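Local coordinates for protein Vpx (Simian immunodeficiency virus, PDB 4CC9) that redirects the host CUL4A-DDB1 E3 ligase, through direct binding to its receptor DCAF-1, to degrade SAMHD1, and aids nuclear import of the viral pre-integration complex, at residues 54-59 with 73-78. Sequence-based numbering, arbitrary orientation.
Sequences QVWRRS and YTKYRY
Y78 has CG anti to its backbone N (chi1 164°), which sends the ring from helix 71-91 across to helix 49-66. W56 also has CG anti to N (chi1 169°), and its indole comes to the Y78 ring at about a right angle. In this T-shaped stack the six-membered ring of W56 presents its edge to a face of Y78, with centroids 4.9 Å apart and planes at 87°. W56 CE3 sits over the centre of the tyrosine ring, 3.6 Å from Y78 CD2. The rim of Y78 meets the helix backbone, with CE1 3.4 Å from W56 CA. V55 CG1 reaches Y78 CD1 at 4.0 Å, and S59 OG lies at the ring edge in its plane. S59 OG sits beside its own N, anti to the carbonyl carbon, and donates to V55 O at 2.8 Å. That carbonyl also accepts from S59 N, so two bonds grip it. Further along the same indole edge, K75 CG touches W56 CH2. T74 CG2 packs against S59 O.

The two segments run roughly antiparallel, with axes 9.9 Å apart. They join the second and third helices of the Vpr/Vpx three-helix fold. Helix 25-43 supplies polar partners: Y78 OH hydrogen-bonds N40 OD1, and D33 forms a salt bridge with K75 NZ. Residues 73-78 belong to a nuclear localization signal proposed by similarity. R77 NH1 donates a hydrogen bond to Y73 OH, and both residues also meet acidic side chains of another protein's chain. Thus ring stacking and apolar packing join the two helices, while the Y78 hydroxyl and K75 amine tie the pair to helix 25-43.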
loop_
_atom_site.group_PDB
_atom_site.type_symbol
_atom_site.label_atom_id
_atom_site.label_comp_id
_atom_site.label_asym_id
_atom_site.label_seq_id
_atom_site.Cartn_x
_atom_site.Cartn_y
_atom_site.Cartn_z
ATOM N N GLN B 54 23.039 -11.688 8.810
ATOM C CA GLN B 54 23.185 -10.986 10.081
ATOM C C GLN B 54 21.866 -10.847 10.866
ATOM O O GLN B 54 21.835 -11.041 12.086
ATOM C CB GLN B 54 23.830 -9.627 9.855
ATOM C CG GLN B 54 24.600 -9.118 11.043
ATOM N N VAL B 55 20.779 -10.531 10.171
ATOM C CA VAL B 55 19.498 -10.390 10.852
ATOM C C VAL B 55 18.997 -11.755 11.325
ATOM O O VAL B 55 18.420 -11.876 12.409
ATOM C CB VAL B 55 18.440 -9.703 9.963
ATOM C CG1 VAL B 55 17.105 -9.682 10.669
ATOM C CG2 VAL B 55 18.884 -8.275 9.603
ATOM N N TRP B 56 19.243 -12.791 10.530
ATOM C CA TRP B 56 18.859 -14.141 10.947
ATOM C C TRP B 56 19.574 -14.564 12.236
ATOM O O TRP B 56 18.929 -14.954 13.217
ATOM C CB TRP B 56 19.122 -15.164 9.841
ATOM C CG TRP B 56 18.981 -16.562 10.353
ATOM C CD1 TRP B 56 19.996 -17.428 10.678
ATOM C CD2 TRP B 56 17.754 -17.257 10.635
ATOM N NE1 TRP B 56 19.471 -18.620 11.125
ATOM C CE2 TRP B 56 18.101 -18.543 11.116
ATOM C CE3 TRP B 56 16.396 -16.923 10.509
ATOM C CZ2 TRP B 56 17.138 -19.494 11.487
ATOM C CZ3 TRP B 56 15.440 -17.868 10.870
ATOM C CH2 TRP B 56 15.816 -19.144 11.350
ATOM N N ARG B 57 20.901 -14.462 12.237
ATOM C CA ARG B 57 21.699 -14.884 13.388
ATOM C C ARG B 57 21.422 -14.065 14.644
ATOM O O ARG B 57 21.398 -14.610 15.752
ATOM C CB ARG B 57 23.185 -14.802 13.064
ATOM C CG ARG B 57 23.622 -15.624 11.862
ATOM C CD ARG B 57 25.070 -15.269 11.500
ATOM N NE ARG B 57 25.821 -16.483 11.270
ATOM C CZ ARG B 57 26.620 -17.040 12.161
ATOM N NH1 ARG B 57 26.817 -16.460 13.331
ATOM N NH2 ARG B 57 27.232 -18.172 11.868
ATOM N N ARG B 58 21.219 -12.756 14.488
ATOM C CA ARG B 58 20.937 -11.934 15.663
ATOM C C ARG B 58 19.543 -12.218 16.227
ATOM O O ARG B 58 19.381 -12.326 17.437
ATOM C CB ARG B 58 21.156 -10.445 15.375
ATOM C CG ARG B 58 22.596 -10.144 14.995
ATOM C CD ARG B 58 22.788 -8.699 14.565
ATOM N NE ARG B 58 22.844 -7.805 15.719
ATOM C CZ ARG B 58 21.966 -6.839 15.964
ATOM N NH1 ARG B 58 20.963 -6.622 15.125
ATOM N NH2 ARG B 58 22.101 -6.083 17.046
ATOM N N SER B 59 18.555 -12.367 15.346
ATOM C CA SER B 59 17.211 -12.748 15.760
ATOM C C SER B 59 17.264 -14.046 16.550
ATOM O O SER B 59 16.608 -14.175 17.583
ATOM C CB SER B 59 16.303 -12.946 14.540
ATOM O OG SER B 59 16.056 -11.726 13.869
ATOM N N TYR B 73 8.074 -19.125 17.027
ATOM C CA TYR B 73 8.010 -17.713 17.372
ATOM C C TYR B 73 9.240 -16.981 16.822
ATOM O O TYR B 73 9.117 -15.900 16.222
ATOM C CB TYR B 73 7.864 -17.522 18.881
ATOM C CG TYR B 73 7.708 -16.076 19.259
ATOM C CD1 TYR B 73 6.472 -15.443 19.181
ATOM C CD2 TYR B 73 8.797 -15.333 19.670
ATOM C CE1 TYR B 73 6.334 -14.102 19.509
ATOM C CE2 TYR B 73 8.670 -13.993 19.992
ATOM C CZ TYR B 73 7.445 -13.386 19.908
ATOM O OH TYR B 73 7.336 -12.058 20.233
ATOM N N THR B 74 10.413 -17.593 16.986
ATOM C CA THR B 74 11.667 -16.983 16.548
ATOM C C THR B 74 11.649 -16.741 15.038
ATOM O O THR B 74 11.991 -15.650 14.563
ATOM C CB THR B 74 12.873 -17.879 16.909
ATOM O OG1 THR B 74 12.942 -18.039 18.333
ATOM C CG2 THR B 74 14.168 -17.275 16.413
ATOM N N LYS B 75 11.234 -17.749 14.278
ATOM C CA LYS B 75 11.147 -17.585 12.832
ATOM C C LYS B 75 10.170 -16.478 12.458
ATOM O O LYS B 75 10.402 -15.740 11.495
ATOM C CB LYS B 75 10.730 -18.885 12.165
ATOM C CG LYS B 75 11.806 -19.944 12.175
ATOM C CD LYS B 75 11.191 -21.269 11.781
ATOM C CE LYS B 75 11.617 -21.681 10.413
ATOM N NZ LYS B 75 10.850 -22.879 10.013
ATOM N N TYR B 76 9.097 -16.339 13.237
ATOM C CA TYR B 76 8.067 -15.361 12.914
ATOM C C TYR B 76 8.533 -13.913 13.127
ATOM O O TYR B 76 8.291 -13.048 12.264
ATOM C CB TYR B 76 6.795 -15.652 13.706
ATOM C CG TYR B 76 5.670 -14.682 13.428
ATOM C CD1 TYR B 76 4.831 -14.855 12.337
ATOM C CD2 TYR B 76 5.447 -13.590 14.263
ATOM C CE1 TYR B 76 3.798 -13.960 12.085
ATOM C CE2 TYR B 76 4.416 -12.692 14.017
ATOM C CZ TYR B 76 3.594 -12.882 12.934
ATOM O OH TYR B 76 2.571 -11.987 12.699
ATOM N N ARG B 77 9.194 -13.636 14.259
ATOM C CA ARG B 77 9.766 -12.293 14.457
ATOM C C ARG B 77 10.776 -11.973 13.351
ATOM O O ARG B 77 10.866 -10.836 12.881
ATOM C CB ARG B 77 10.425 -12.134 15.834
ATOM C CG ARG B 77 9.460 -12.324 17.014
ATOM C CD ARG B 77 8.314 -11.312 16.983
ATOM N NE ARG B 77 8.840 -9.953 16.994
ATOM C CZ ARG B 77 9.048 -9.225 18.091
ATOM N NH1 ARG B 77 8.752 -9.716 19.293
ATOM N NH2 ARG B 77 9.557 -7.993 17.984
ATOM N N TYR B 78 11.520 -12.982 12.916
ATOM C CA TYR B 78 12.505 -12.762 11.870
ATOM C C TYR B 78 11.820 -12.431 10.532
ATOM O O TYR B 78 12.231 -11.504 9.833
ATOM C CB TYR B 78 13.432 -13.984 11.733
ATOM C CG TYR B 78 14.212 -14.001 10.435
ATOM C CD1 TYR B 78 15.368 -13.244 10.291
ATOM C CD2 TYR B 78 13.796 -14.776 9.358
ATOM C CE1 TYR B 78 16.098 -13.257 9.101
ATOM C CE2 TYR B 78 14.517 -14.796 8.169
ATOM C CZ TYR B 78 15.664 -14.027 8.054
ATOM O OH TYR B 78 16.385 -14.027 6.895
#